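Local coordinates for protein mannan endo-1,4-beta-mannosidase (Bacillus subtilis, PDB 2WHK) that hydrolyses internal beta-1,4-mannosidic linkages in mannan, galactomannan and glucomannan, serving as a secreted glycoside hydrolase in glucomannan degradation, at residues A[152-157]-A[206-211]; A[284-289]-A[316-321]. One frame throughout, in Å; residues are numbered along the deposited sequence. Where two conformers were deposited one is given.

Interaction 1. Residues A[152-157]-A[206-211]; sequences ELENQG and RGLDHL. With CA (calcium ion), chain E.
E154 lays its aliphatic stem across one face of the H210 imidazole and carries its carboxylate past the ring to a calcium ion. CB of E154 sits over the middle of the ring, 3.5 Å from the H210 centroid and almost on the ring normal, a CH-pi contact; L211 CD2 lies against the opposite face, offset toward the rim. The flat imidazole suits its place by offering E154 a face; its NE2 bonds weakly to L150 O, and ND1 is buried with no partner in the model. With CG of E154 anti to its backbone N (chi1 -160°), the carboxylate, its plane turned 42° from the ring, takes the metal with both oxygens: OE1 and OE2 of E154 are each 2.5 Å from the calcium. G207 O, from a residue whose positive phi suits glycine, lies 2.3 Å from the calcium, and three waters complete the shell. D209 OD2 accepts a hydrogen bond from one of them, and N7 holds OD1. The backbone N of D209 donates to E154 OE2 (2.9 Å) from above the carboxylate plane, while Q151 holds OE1. One glutamate thus ties helix 134-154 to the loop entering strand 211-215, its negative charge probably balanced largely by the calcium.

Interaction 2. Residues A[284-289]-A[316-321]; sequences AIKQKY and DSWTLN. With CA (calcium ion), chain D.
K286 leaves its helix with CG anti to its own carbonyl carbon (chi1 -63°) and every later torsion near 180°, which stretches the chain across the indole of W318 until NZ reaches D316. D316 CG is anti to its backbone N (chi1 -164°), and the carboxylate faces the incoming ammonium. The salt bridge is shortest from K286 NZ to D316 OD1, 2.8 Å, on the syn lone pair; the bond to OD2 is weak. D316 OD1 uses its anti lone pair for the backbone N of W318, 3.0 Å away and nearly straight at 168°. This Asx turn holds the carboxylate in place and coincides with a type I beta turn from D316 to T319. The lysine thereby joins helix 278-288 to the turn that leads into 319-320, a short strand that pairs in parallel with strand 32-40 of the TIM barrel. Lysine suits the crossing because its methylenes can lie on an aromatic face while its ammonium group pairs with a carboxylate: CG covers the middle of the indole, NZ makes an off-centre cation-pi contact with the five-membered ring, and I285 CG2 touches W318 CZ3. Beyond the turn, T319 O binds a calcium ion, 2.4 Å away, with N30 and E324 completing its protein ligands.

Both contacts belong to the helical outer layer of one TIM barrel, with centres about 31 Å apart and nearest atoms about 16 Å apart, and they share no helix or strand. Interaction 1 is largely buried and joins the end of one helix to the loop after the next; interaction 2 lies at the surface and joins a helix to the turn before short strand 319-320. Their chemistry differs as well. In 152-157 with 206-211 the calcium itself bridges the segments, and an acidic chain crosses an imidazole. In 284-289 with 316-321 a basic chain crosses an indole to form a salt bridge with a carboxylate, and calcium binds one segment without bridging to the other.

Interaction 1. Residues A[152-157]-A[206-211]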
loop_
_atom_site.group_PDB
_atom_site.type_symbol
_atom_site.label_atom_id
_atom_site.label_comp_id
_atom_site.label_asym_id
_atom_site.label_seq_id
_atom_site.Cartn_x
_atom_site.Cartn_y
_atom_site.Cartn_z
ATOM N N GLU A 152 6.661 6.221 15.566
ATOM C CA GLU A 152 5.594 6.992 16.213
ATOM C C GLU A 152 4.298 6.183 16.299
ATOM O O GLU A 152 3.641 6.136 17.346
ATOM C CB GLU A 152 5.315 8.293 15.452
ATOM C CG GLU A 152 5.980 9.559 16.038
ATOM C CD GLU A 152 6.235 10.637 14.974
ATOM O OE1 GLU A 152 5.291 10.940 14.218
ATOM O OE2 GLU A 152 7.366 11.179 14.883
ATOM N N LEU A 153 3.957 5.527 15.195
ATOM C CA LEU A 153 2.737 4.724 15.106
ATOM C C LEU A 153 2.876 3.433 15.922
ATOM O O LEU A 153 1.939 3.031 16.593
ATOM C CB LEU A 153 2.394 4.420 13.633
ATOM C CG LEU A 153 2.393 5.620 12.669
ATOM C CD1 LEU A 153 2.262 5.183 11.204
ATOM C CD2 LEU A 153 1.316 6.610 13.035
ATOM N N GLU A 154 4.053 2.807 15.891
ATOM C CA GLU A 154 4.296 1.583 16.675
ATOM C C GLU A 154 4.141 1.816 18.173
ATOM O O GLU A 154 3.658 0.935 18.900
ATOM C CB GLU A 154 5.685 0.980 16.416
ATOM C CG GLU A 154 5.759 -0.508 16.812
ATOM C CD GLU A 154 7.136 -1.001 17.229
ATOM O OE1 GLU A 154 7.987 -0.202 17.670
ATOM O OE2 GLU A 154 7.376 -2.223 17.141
ATOM N N ASN A 155 4.553 3.001 18.628
ATOM C CA ASN A 155 4.443 3.377 20.039
ATOM C C ASN A 155 3.006 3.449 20.537
ATOM O O ASN A 155 2.773 3.336 21.736
ATOM C CB ASN A 155 5.118 4.726 20.294
ATOM C CG ASN A 155 6.634 4.655 20.198
ATOM O OD1 ASN A 155 7.234 3.579 20.219
ATOM N ND2 ASN A 155 7.260 5.818 20.102
ATOM N N GLN A 156 2.055 3.660 19.628
ATOM C CA GLN A 156 0.634 3.625 19.967
ATOM C C GLN A 156 -0.047 2.322 19.512
ATOM O O GLN A 156 -1.274 2.229 19.505
ATOM C CB GLN A 156 -0.067 4.838 19.363
ATOM C CG GLN A 156 0.472 6.166 19.883
ATOM C CD GLN A 156 -0.185 6.594 21.178
ATOM O OE1 GLN A 156 -0.024 5.953 22.222
ATOM N NE2 GLN A 156 -0.931 7.689 21.118
ATOM N N GLY A 157 0.747 1.315 19.171
ATOM C CA GLY A 157 0.224 0.007 18.783
ATOM C C GLY A 157 -0.617 -0.015 17.519
ATOM O O GLY A 157 -1.466 -0.885 17.357
ATOM N N ARG A 206 15.435 -1.725 13.065
ATOM C CA ARG A 206 14.568 -0.775 13.756
ATOM C C ARG A 206 13.439 -1.409 14.585
ATOM O O ARG A 206 12.699 -0.686 15.256
ATOM C CB ARG A 206 14.009 0.233 12.744
ATOM C CG ARG A 206 15.108 1.012 12.000
ATOM C CD ARG A 206 15.957 1.895 12.936
ATOM N NE ARG A 206 15.136 2.861 13.662
ATOM C CZ ARG A 206 14.872 4.102 13.263
ATOM N NH1 ARG A 206 15.391 4.585 12.131
ATOM N NH2 ARG A 206 14.089 4.873 14.010
ATOM N N GLY A 207 13.319 -2.737 14.553
ATOM C CA GLY A 207 12.410 -3.465 15.458
ATOM C C GLY A 207 10.935 -3.105 15.320
ATOM O O GLY A 207 10.182 -3.146 16.293
ATOM N N LEU A 208 10.516 -2.757 14.107
ATOM C CA LEU A 208 9.144 -2.298 13.877
ATOM C C LEU A 208 8.197 -3.493 13.692
ATOM O O LEU A 208 8.248 -4.192 12.679
ATOM C CB LEU A 208 9.101 -1.339 12.680
ATOM C CG LEU A 208 9.902 -0.045 12.884
ATOM C CD1 LEU A 208 10.016 0.729 11.575
ATOM C CD2 LEU A 208 9.317 0.831 13.980
ATOM N N ASP A 209 7.347 -3.732 14.695
ATOM C CA ASP A 209 6.507 -4.936 14.748
ATOM C C ASP A 209 5.022 -4.700 14.446
ATOM O O ASP A 209 4.168 -5.552 14.726
ATOM C CB ASP A 209 6.679 -5.600 16.119
ATOM C CG ASP A 209 8.049 -6.230 16.285
ATOM O OD1 ASP A 209 8.583 -6.753 15.284
ATOM O OD2 ASP A 209 8.585 -6.217 17.422
ATOM N N HIS A 210 4.726 -3.570 13.818
ATOM C CA HIS A 210 3.347 -3.166 13.559
ATOM C C HIS A 210 3.057 -3.079 12.060
ATOM O O HIS A 210 2.027 -2.535 11.661
ATOM C CB HIS A 210 3.057 -1.815 14.228
ATOM C CG HIS A 210 3.866 -0.680 13.681
ATOM N ND1 HIS A 210 5.206 -0.800 13.378
ATOM C CD2 HIS A 210 3.527 0.595 13.376
ATOM C CE1 HIS A 210 5.655 0.352 12.910
ATOM N NE2 HIS A 210 4.657 1.215 12.902
ATOM N N LEU A 211 3.950 -3.633 11.241
ATOM C CA LEU A 211 3.847 -3.498 9.791
ATOM C C LEU A 211 3.293 -4.756 9.136
ATOM O O LEU A 211 3.746 -5.876 9.403
ATOM C CB LEU A 211 5.204 -3.133 9.175
ATOM C CG LEU A 211 5.944 -1.942 9.794
ATOM C CD1 LEU A 211 7.294 -1.729 9.124
ATOM C CD2 LEU A 211 5.111 -0.668 9.732
HETATM CA CA CA E . 9.607 -1.998 18.255
HETATM O O HOH W 1 11.053 -0.306 17.278
HETATM O O HOH W 2 9.110 -4.162 19.011
HETATM O O HOH W 3 9.652 -0.923 20.346
#

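Interaction 2. Residues A[284-289]-A[316-321]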
loop_
_atom_site.group_PDB
_atom_site.type_symbol
_atom_site.label_atom_id
_atom_site.label_comp_id
_atom_site.label_asym_id
_atom_site.label_seq_id
_atom_site.Cartn_x
_atom_site.Cartn_y
_atom_site.Cartn_z
ATOM N N ALA A 284 -18.223 -5.840 -9.878
ATOM C CA ALA A 284 -17.195 -6.657 -10.524
ATOM C C ALA A 284 -16.407 -7.495 -9.514
ATOM O O ALA A 284 -16.033 -8.638 -9.792
ATOM C CB ALA A 284 -16.250 -5.767 -11.365
ATOM N N ILE A 285 -16.168 -6.942 -8.326
ATOM C CA ILE A 285 -15.529 -7.711 -7.262
ATOM C C ILE A 285 -16.329 -8.985 -6.949
ATOM O O ILE A 285 -15.748 -10.049 -6.808
ATOM C CB ILE A 285 -15.309 -6.852 -5.980
ATOM C CG1 ILE A 285 -14.124 -5.913 -6.200
ATOM C CG2 ILE A 285 -15.051 -7.733 -4.745
ATOM C CD1 ILE A 285 -13.935 -4.855 -5.086
ATOM N N LYS A 286 -17.650 -8.866 -6.856
ATOM C CA LYS A 286 -18.527 -10.004 -6.495
ATOM C C LYS A 286 -18.476 -11.124 -7.528
ATOM O O LYS A 286 -18.599 -12.300 -7.182
ATOM C CB LYS A 286 -19.976 -9.539 -6.331
ATOM C CG LYS A 286 -20.155 -8.553 -5.199
ATOM C CD LYS A 286 -21.612 -8.224 -4.941
ATOM C CE LYS A 286 -21.703 -7.043 -3.995
ATOM N NZ LYS A 286 -23.098 -6.613 -3.722
ATOM N N GLN A 287 -18.298 -10.745 -8.789
ATOM C CA GLN A 287 -18.335 -11.704 -9.905
ATOM C C GLN A 287 -16.942 -12.214 -10.268
ATOM O O GLN A 287 -16.749 -13.422 -10.469
ATOM C CB GLN A 287 -19.002 -11.055 -11.120
ATOM C CG GLN A 287 -19.068 -11.963 -12.348
ATOM C CD GLN A 287 -19.875 -11.397 -13.510
ATOM O OE1 GLN A 287 -20.491 -10.338 -13.413
ATOM N NE2 GLN A 287 -19.888 -12.132 -14.621
ATOM N N LYS A 288 -15.978 -11.295 -10.361
ATOM C CA LYS A 288 -14.650 -11.588 -10.908
ATOM C C LYS A 288 -13.520 -11.647 -9.887
ATOM O O LYS A 288 -12.528 -12.345 -10.104
ATOM C CB LYS A 288 -14.282 -10.529 -11.952
ATOM C CG LYS A 288 -15.230 -10.441 -13.136
ATOM C CD LYS A 288 -15.118 -11.676 -14.015
ATOM C CE LYS A 288 -15.792 -11.469 -15.352
ATOM N NZ LYS A 288 -15.608 -12.664 -16.224
ATOM N N TYR A 289 -13.630 -10.869 -8.806
ATOM C CA TYR A 289 -12.529 -10.723 -7.853
ATOM C C TYR A 289 -13.002 -10.891 -6.395
ATOM O O TYR A 289 -12.706 -10.047 -5.525
ATOM C CB TYR A 289 -11.847 -9.353 -8.019
ATOM C CG TYR A 289 -11.811 -8.801 -9.434
ATOM C CD1 TYR A 289 -11.010 -9.377 -10.416
ATOM C CD2 TYR A 289 -12.583 -7.697 -9.785
ATOM C CE1 TYR A 289 -10.988 -8.865 -11.716
ATOM C CE2 TYR A 289 -12.568 -7.182 -11.069
ATOM C CZ TYR A 289 -11.768 -7.774 -12.036
ATOM O OH TYR A 289 -11.759 -7.265 -13.319
ATOM N N ASP A 316 -23.022 -0.759 -0.311
ATOM C CA ASP A 316 -23.061 -2.167 -0.707
ATOM C C ASP A 316 -22.860 -3.068 0.515
ATOM O O ASP A 316 -22.021 -2.792 1.371
ATOM C CB ASP A 316 -21.996 -2.478 -1.755
ATOM C CG ASP A 316 -22.248 -3.796 -2.453
ATOM O OD1 ASP A 316 -21.944 -4.859 -1.871
ATOM O OD2 ASP A 316 -22.766 -3.755 -3.586
ATOM N N SER A 317 -23.621 -4.157 0.593
ATOM C CA SER A 317 -23.527 -5.058 1.743
ATOM C C SER A 317 -22.123 -5.648 1.948
ATOM O O SER A 317 -21.754 -6.010 3.058
ATOM C CB SER A 317 -24.555 -6.189 1.623
ATOM O OG SER A 317 -24.256 -7.011 0.509
ATOM N N TRP A 318 -21.330 -5.740 0.886
ATOM C CA TRP A 318 -19.974 -6.273 0.999
ATOM C C TRP A 318 -18.973 -5.274 1.605
ATOM O O TRP A 318 -17.923 -5.676 2.111
ATOM C CB TRP A 318 -19.453 -6.694 -0.378
ATOM C CG TRP A 318 -19.981 -8.010 -0.870
ATOM C CD1 TRP A 318 -21.257 -8.479 -0.771
ATOM C CD2 TRP A 318 -19.230 -9.016 -1.556
ATOM N NE1 TRP A 318 -21.347 -9.724 -1.344
ATOM C CE2 TRP A 318 -20.118 -10.077 -1.840
ATOM C CE3 TRP A 318 -17.896 -9.122 -1.963
ATOM C CZ2 TRP A 318 -19.710 -11.230 -2.508
ATOM C CZ3 TRP A 318 -17.489 -10.262 -2.622
ATOM C CH2 TRP A 318 -18.394 -11.311 -2.881
ATOM N N THR A 319 -19.294 -3.983 1.538
ATOM C CA THR A 319 -18.328 -2.943 1.880
ATOM C C THR A 319 -18.240 -2.707 3.388
ATOM O O THR A 319 -19.246 -2.430 4.047
ATOM C CB THR A 319 -18.634 -1.643 1.132
ATOM O OG1 THR A 319 -18.773 -1.937 -0.263
ATOM C CG2 THR A 319 -17.507 -0.631 1.321
ATOM N N LEU A 320 -17.020 -2.837 3.912
ATOM C CA LEU A 320 -16.731 -2.660 5.330
ATOM C C LEU A 320 -16.054 -1.301 5.490
ATOM O O LEU A 320 -14.994 -1.052 4.919
ATOM C CB LEU A 320 -15.826 -3.791 5.820
ATOM C CG LEU A 320 -15.595 -3.948 7.324
ATOM C CD1 LEU A 320 -15.047 -5.330 7.633
ATOM C CD2 LEU A 320 -14.666 -2.848 7.891
ATOM N N ASN A 321 -16.681 -0.430 6.268
ATOM C CA ASN A 321 -16.272 0.970 6.358
ATOM C C ASN A 321 -15.716 1.287 7.728
ATOM O O ASN A 321 -15.725 0.440 8.617
ATOM C CB ASN A 321 -17.469 1.863 6.034
ATOM C CG ASN A 321 -17.912 1.711 4.595
ATOM O OD1 ASN A 321 -17.082 1.761 3.688
ATOM N ND2 ASN A 321 -19.213 1.500 4.375
HETATM CA CA CA D . -20.908 -2.108 5.710
HETATM O O HOH W 4 -21.975 -1.113 3.593
HETATM O O HOH W 5 -22.343 -3.831 4.809
HETATM O O HOH W 6 -21.281 0.336 6.131
HETATM O O HOH W 7 -23.316 -1.701 6.489
#